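Local coordinates for surface presentation of antigens protein SpaS (Shigella flexneri, PDB 2VT1) that is required for surface presentation and secretion of the invasion plasmid antigens by the type III system and for host-cell invasion, at residues His3-Ile8 against Leu30-Tyr35. Sequence-based numbering, arbitrary orientation.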
# COMPACT_ATOMS: atom_id res chain seq x y z
N HIS B 3 4.64 12.30 4.97
CA HIS B 3 3.58 11.53 4.31
C HIS B 3 4.12 10.23 3.74
O HIS B 3 5.20 10.21 3.15
CB HIS B 3 2.91 12.34 3.21
CG HIS B 3 2.23 13.57 3.71
ND1 HIS B 3 2.73 14.84 3.50
CD2 HIS B 3 1.11 13.73 4.46
CE1 HIS B 3 1.95 15.72 4.08
NE2 HIS B 3 0.95 15.07 4.66
N ILE B 4 3.36 9.17 3.96
CA ILE B 4 3.74 7.81 3.55
C ILE B 4 2.58 7.14 2.77
O ILE B 4 1.41 7.28 3.12
CB ILE B 4 4.10 6.93 4.77
CG1 ILE B 4 5.34 7.46 5.50
CG2 ILE B 4 4.33 5.49 4.34
CD1 ILE B 4 5.51 6.90 6.90
N ALA B 5 2.91 6.43 1.70
CA ALA B 5 1.94 5.62 0.98
C ALA B 5 2.55 4.24 0.74
O ALA B 5 3.64 4.14 0.20
CB ALA B 5 1.58 6.28 -0.34
N ILE B 6 1.86 3.20 1.18
CA ILE B 6 2.32 1.82 0.94
C ILE B 6 1.20 1.09 0.21
O ILE B 6 0.05 0.98 0.68
CB ILE B 6 2.68 1.05 2.26
CG1 ILE B 6 3.45 1.93 3.27
CG2 ILE B 6 3.44 -0.26 1.93
CD1 ILE B 6 4.96 2.13 3.03
N GLY B 7 1.55 0.61 -0.97
CA GLY B 7 0.63 -0.14 -1.78
C GLY B 7 0.68 -1.59 -1.33
O GLY B 7 1.75 -2.10 -1.03
N ILE B 8 -0.48 -2.23 -1.27
CA ILE B 8 -0.57 -3.62 -0.84
C ILE B 8 -1.35 -4.48 -1.84
O ILE B 8 -2.48 -4.19 -2.21
CB ILE B 8 -1.23 -3.76 0.55
CG1 ILE B 8 -0.50 -2.92 1.58
CG2 ILE B 8 -1.24 -5.22 0.98
CD1 ILE B 8 0.82 -3.47 1.99
N LEU B 30 1.31 11.86 -1.65
CA LEU B 30 0.04 12.55 -1.73
C LEU B 30 -0.59 12.36 -3.11
O LEU B 30 -1.82 12.34 -3.24
CB LEU B 30 0.21 14.06 -1.46
CG LEU B 30 0.68 14.55 -0.09
CD1 LEU B 30 0.89 16.05 -0.13
CD2 LEU B 30 -0.27 14.19 1.02
N ALA B 31 0.26 12.23 -4.12
CA ALA B 31 -0.18 12.01 -5.50
C ALA B 31 -0.64 10.58 -5.66
O ALA B 31 -1.62 10.30 -6.36
CB ALA B 31 0.95 12.33 -6.51
N VAL B 32 0.05 9.66 -5.01
CA VAL B 32 -0.40 8.27 -4.98
C VAL B 32 -1.82 8.18 -4.39
O VAL B 32 -2.69 7.49 -4.91
CB VAL B 32 0.57 7.37 -4.21
CG1 VAL B 32 -0.04 6.01 -4.00
CG2 VAL B 32 1.89 7.24 -4.97
N ARG B 33 -2.07 8.91 -3.31
CA ARG B 33 -3.37 8.88 -2.65
C ARG B 33 -4.49 9.41 -3.54
O ARG B 33 -5.53 8.79 -3.64
CB ARG B 33 -3.30 9.64 -1.32
CG ARG B 33 -2.84 8.72 -0.18
CD ARG B 33 -1.59 9.18 0.60
NE ARG B 33 -1.90 10.15 1.65
CZ ARG B 33 -1.15 10.37 2.73
NH1 ARG B 33 -0.03 9.70 2.93
NH2 ARG B 33 -1.54 11.28 3.62
N LYS B 34 -4.25 10.54 -4.19
CA LYS B 34 -5.22 11.16 -5.07
C LYS B 34 -5.55 10.27 -6.27
O LYS B 34 -6.71 10.16 -6.66
CB LYS B 34 -4.68 12.52 -5.55
CG LYS B 34 -5.49 13.19 -6.66
CD LYS B 34 -5.01 14.62 -6.89
CE LYS B 34 -5.88 15.39 -7.87
NZ LYS B 34 -6.06 16.82 -7.42
N TYR B 35 -4.54 9.66 -6.87
CA TYR B 35 -4.73 8.76 -8.02
C TYR B 35 -5.47 7.50 -7.60
O TYR B 35 -6.42 7.07 -8.27
CB TYR B 35 -3.38 8.37 -8.64
CG TYR B 35 -3.51 7.54 -9.89
CD1 TYR B 35 -3.83 8.12 -11.11
CD2 TYR B 35 -3.33 6.16 -9.85
CE1 TYR B 35 -3.97 7.36 -12.26
CE2 TYR B 35 -3.46 5.40 -10.97
CZ TYR B 35 -3.78 5.99 -12.18
OH TYR B 35 -3.92 5.21 -13.32
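Strand residues Ile4-Ile8, with His3 leading into them, pack against helix residues Leu30-Tyr35 at an axis separation of 8.1 Å and an angle of 52°, and the backbones come nearest where Ala5 faces Val32 and His3 faces Leu30. The pairing is a small worked example of how a helix settles on one face of a strand, using a methyl contact, a CH-pi contact and a single polar tie. Leu30 sets its CD2 methyl over the centre of one face of the His3 imidazole, 3.7 Å from the ring centroid. One turn further on, Arg33 reaches back toward the strand through a side chain bent at chi2 and chi3. Its NH1 gives a weak hydrogen bond to the carbonyl O of Ile4, 2.8 Å long but poorly aligned, with an N-H...O angle of 115°. The guanidinium stands nearly perpendicular to the imidazole, and its NH2 lies 3.7 Å from His3 CD2, so the ring contacts both Leu30 and Arg33. Deeper in, Ala5 CB meets Val32 CG1 at 4.0 Å, a buried apolar touch consistent with the close approach of the Ala5 and Val32 CA atoms, 6.9 Å. Ala29 of helix 26-38 also packs on His3 and Ala5, while Val32 extends the apolar layer to Leu22 on strand 19-25, the antiparallel neighbour of strand 4-9 in this cytoplasmic domain. On the sheet's other face, Ile8 packs against helix 68-80, and a strand of another protein chain pairs antiparallel with Ile6-Ile8, carrying the sheet across the interface.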